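Local coordinates for protein UDP-N-acetylglucosamine pyrophosphorylase (Entamoeba histolytica, PDB 3OC9) that probably catalyses the formation of UDP-N-acetylglucosamine and diphosphate from UTP and N-acetylglucosamine 1-phosphate, at residues 133-143 / 302-310. Sequence-based numbering, arbitrary orientation.
Sequences LPVVDFNGKIL and ENNGIKKEI. Unlike the reference sequence in segment 302-310: Ile310 (reference Met).
A single antiparallel beta bridge joins Val136 to Ile306, tying the loop after strand 125-134 to the edge of the two-stranded sheet formed by strands 282-286 and 305-309. It is a hydrogen-bonded pair. Ile306 N donates to Val136 O at 3.0 Å, and Val136 N to Ile306 O at 3.3 Å. Toward Leu133 and Lys308 the backbones part, and a water accepts from Lys308 N and lies within bonding distance of Pro134 O and Ile306 O. Gly305 belongs to a classic beta bulge with Asn304, opposite Lys286. Val135 CG1 lies 4.0 Å from Gly305 CA, and Leu143 CD1 also packs on this CA. A type I turn from Asp137 to Gly140 carries Phe138. Asp137 OD1 accepts from Asn139 N, forming an Asx turn, and from Lys141 N just past the turn, on the opposite face of the carboxylate. With CG1 turned anti to its own carbonyl carbon (chi1 -71°), Ile306 brings CG1 up to the rim of the Phe138 ring, level with the ring plane. The two side chains cross at about a right angle, and Ile306 CD1 lies 3.6 Å from Phe138 CD1.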
loop_
_atom_site.group_PDB
_atom_site.type_symbol
_atom_site.label_atom_id
_atom_site.label_comp_id
_atom_site.label_asym_id
_atom_site.label_seq_id
_atom_site.Cartn_x
_atom_site.Cartn_y
_atom_site.Cartn_z
ATOM N N LEU A 133 -3.136 5.624 21.884
ATOM C CA LEU A 133 -3.013 6.703 22.899
ATOM C C LEU A 133 -4.307 7.540 22.996
ATOM O O LEU A 133 -5.011 7.703 21.999
ATOM C CB LEU A 133 -1.840 7.641 22.538
ATOM C CG LEU A 133 -0.392 7.116 22.557
ATOM C CD1 LEU A 133 0.551 8.082 21.835
ATOM C CD2 LEU A 133 0.094 6.879 24.011
ATOM N N PRO A 134 -4.624 8.094 24.190
ATOM C CA PRO A 134 -5.785 9.013 24.285
ATOM C C PRO A 134 -5.619 10.329 23.495
ATOM O O PRO A 134 -4.519 10.897 23.435
ATOM C CB PRO A 134 -5.896 9.311 25.794
ATOM C CG PRO A 134 -5.037 8.300 26.479
ATOM C CD PRO A 134 -3.972 7.889 25.497
ATOM N N VAL A 135 -6.706 10.791 22.875
ATOM C CA VAL A 135 -6.741 12.070 22.153
ATOM C C VAL A 135 -6.898 13.204 23.190
ATOM O O VAL A 135 -7.669 13.051 24.131
ATOM C CB VAL A 135 -7.923 12.076 21.119
ATOM C CG1 VAL A 135 -7.965 13.377 20.314
ATOM C CG2 VAL A 135 -7.849 10.828 20.181
ATOM N N VAL A 136 -6.175 14.323 23.034
ATOM C CA VAL A 136 -6.175 15.407 24.043
ATOM C C VAL A 136 -6.596 16.790 23.495
ATOM O O VAL A 136 -6.591 16.999 22.278
ATOM C CB VAL A 136 -4.801 15.541 24.802
ATOM C CG1 VAL A 136 -4.429 14.245 25.512
ATOM C CG2 VAL A 136 -3.655 15.988 23.844
ATOM N N ASP A 137 -6.984 17.706 24.394
ATOM C CA ASP A 137 -7.290 19.110 24.036
ATOM C C ASP A 137 -6.027 19.993 24.109
ATOM O O ASP A 137 -4.927 19.463 24.215
ATOM C CB ASP A 137 -8.449 19.680 24.893
ATOM C CG ASP A 137 -8.079 19.895 26.359
ATOM O OD1 ASP A 137 -6.884 20.016 26.712
ATOM O OD2 ASP A 137 -9.021 19.971 27.195
ATOM N N PHE A 138 -6.172 21.323 24.114
ATOM C CA PHE A 138 -4.990 22.215 24.054
ATOM C C PHE A 138 -4.247 22.532 25.377
ATOM O O PHE A 138 -3.166 23.126 25.335
ATOM C CB PHE A 138 -5.268 23.498 23.249
ATOM C CG PHE A 138 -5.766 23.252 21.831
ATOM C CD1 PHE A 138 -5.447 22.087 21.142
ATOM C CD2 PHE A 138 -6.529 24.218 21.175
ATOM C CE1 PHE A 138 -5.898 21.872 19.833
ATOM C CE2 PHE A 138 -6.981 24.012 19.855
ATOM C CZ PHE A 138 -6.660 22.835 19.194
ATOM N N ASN A 139 -4.784 22.129 26.529
ATOM C CA ASN A 139 -3.983 22.102 27.769
ATOM C C ASN A 139 -3.403 20.719 28.052
ATOM O O ASN A 139 -2.842 20.457 29.139
ATOM C CB ASN A 139 -4.763 22.626 28.989
ATOM C CG ASN A 139 -4.607 24.135 29.189
ATOM O OD1 ASN A 139 -3.518 24.705 29.021
ATOM N ND2 ASN A 139 -5.697 24.785 29.560
ATOM N N GLY A 140 -3.535 19.843 27.056
ATOM C CA GLY A 140 -3.009 18.495 27.131
ATOM C C GLY A 140 -3.896 17.529 27.891
ATOM O O GLY A 140 -3.435 16.465 28.293
ATOM N N LYS A 141 -5.165 17.899 28.086
ATOM C CA LYS A 141 -6.100 17.112 28.911
ATOM C C LYS A 141 -6.963 16.171 28.061
ATOM O O LYS A 141 -7.463 16.564 27.000
ATOM C CB LYS A 141 -6.994 18.042 29.752
ATOM N N ILE A 142 -7.128 14.936 28.538
ATOM C CA ILE A 142 -7.841 13.871 27.806
ATOM C C ILE A 142 -9.275 14.270 27.435
ATOM O O ILE A 142 -10.000 14.814 28.283
ATOM C CB ILE A 142 -7.851 12.548 28.618
ATOM C CG1 ILE A 142 -6.419 12.030 28.808
ATOM C CG2 ILE A 142 -8.722 11.479 27.944
ATOM C CD1 ILE A 142 -6.261 10.976 29.904
ATOM N N LEU A 143 -9.666 14.014 26.182
ATOM C CA LEU A 143 -11.060 14.168 25.730
ATOM C C LEU A 143 -11.839 12.848 25.901
ATOM O O LEU A 143 -11.385 11.793 25.442
ATOM C CB LEU A 143 -11.105 14.617 24.263
ATOM C CG LEU A 143 -10.597 16.018 23.887
ATOM C CD1 LEU A 143 -10.154 16.070 22.410
ATOM C CD2 LEU A 143 -11.651 17.075 24.183
ATOM N N GLU A 302 -14.442 22.716 13.019
ATOM C CA GLU A 302 -12.992 22.727 12.819
ATOM C C GLU A 302 -12.300 21.759 13.784
ATOM O O GLU A 302 -12.852 21.416 14.836
ATOM C CB GLU A 302 -12.440 24.143 13.003
ATOM N N ASN A 303 -11.093 21.324 13.419
ATOM C CA ASN A 303 -10.310 20.383 14.232
ATOM C C ASN A 303 -10.043 20.884 15.662
ATOM O O ASN A 303 -9.687 22.052 15.860
ATOM C CB ASN A 303 -8.994 20.027 13.518
ATOM C CG ASN A 303 -9.204 19.136 12.290
ATOM O OD1 ASN A 303 -10.154 18.348 12.225
ATOM N ND2 ASN A 303 -8.299 19.245 11.316
ATOM N N ASN A 304 -10.231 19.997 16.648
ATOM C CA ASN A 304 -10.112 20.357 18.068
ATOM C C ASN A 304 -9.287 19.370 18.917
ATOM O O ASN A 304 -8.930 19.673 20.056
ATOM C CB ASN A 304 -11.507 20.581 18.701
ATOM C CG ASN A 304 -12.328 19.301 18.807
ATOM O OD1 ASN A 304 -12.403 18.504 17.868
ATOM N ND2 ASN A 304 -12.974 19.113 19.955
ATOM N N GLY A 305 -8.994 18.199 18.357
ATOM C CA GLY A 305 -8.230 17.170 19.070
ATOM C C GLY A 305 -6.821 16.969 18.526
ATOM O O GLY A 305 -6.593 17.100 17.318
ATOM N N ILE A 306 -5.888 16.640 19.422
ATOM C CA ILE A 306 -4.472 16.394 19.077
ATOM C C ILE A 306 -4.123 14.905 19.237
ATOM O O ILE A 306 -4.330 14.341 20.318
ATOM C CB ILE A 306 -3.524 17.297 19.942
ATOM C CG1 ILE A 306 -3.638 18.760 19.505
ATOM C CG2 ILE A 306 -2.046 16.792 19.910
ATOM C CD1 ILE A 306 -2.865 19.740 20.378
ATOM N N LYS A 307 -3.618 14.281 18.157
ATOM C CA LYS A 307 -3.080 12.905 18.168
ATOM C C LYS A 307 -1.541 12.923 18.044
ATOM O O LYS A 307 -1.033 13.394 17.044
ATOM C CB LYS A 307 -3.632 12.077 16.978
ATOM C CG LYS A 307 -5.147 11.832 16.947
ATOM C CD LYS A 307 -5.561 11.153 15.616
ATOM C CE LYS A 307 -5.354 12.104 14.441
ATOM N NZ LYS A 307 -5.231 11.357 13.158
ATOM N N LYS A 308 -0.817 12.419 19.050
ATOM C CA LYS A 308 0.655 12.258 18.989
ATOM C C LYS A 308 1.031 11.015 18.158
ATOM O O LYS A 308 0.720 9.889 18.569
ATOM C CB LYS A 308 1.220 12.140 20.427
ATOM C CG LYS A 308 2.724 11.924 20.515
ATOM C CD LYS A 308 3.156 11.295 21.861
ATOM C CE LYS A 308 2.934 12.228 23.031
ATOM N NZ LYS A 308 3.461 11.642 24.317
ATOM N N GLU A 309 1.702 11.213 17.009
ATOM C CA GLU A 309 1.994 10.117 16.057
ATOM C C GLU A 309 3.477 9.967 15.668
ATOM O O GLU A 309 4.256 10.932 15.743
ATOM C CB GLU A 309 1.162 10.269 14.760
ATOM C CG GLU A 309 -0.364 10.166 14.939
ATOM C CD GLU A 309 -1.153 10.266 13.625
ATOM O OE1 GLU A 309 -0.544 10.477 12.553
ATOM O OE2 GLU A 309 -2.403 10.149 13.669
ATOM N N ILE A 310 3.847 8.753 15.240
ATOM C CA ILE A 310 5.172 8.499 14.622
ATOM C C ILE A 310 4.936 7.992 13.182
ATOM O O ILE A 310 3.912 7.331 12.906
ATOM C CB ILE A 310 6.060 7.508 15.465
ATOM C CG1 ILE A 310 5.259 6.262 15.879
ATOM C CG2 ILE A 310 6.681 8.219 16.734
ATOM C CD1 ILE A 310 6.062 5.135 16.587
HETATM O O HOH W 1 -2.402 12.002 21.562
#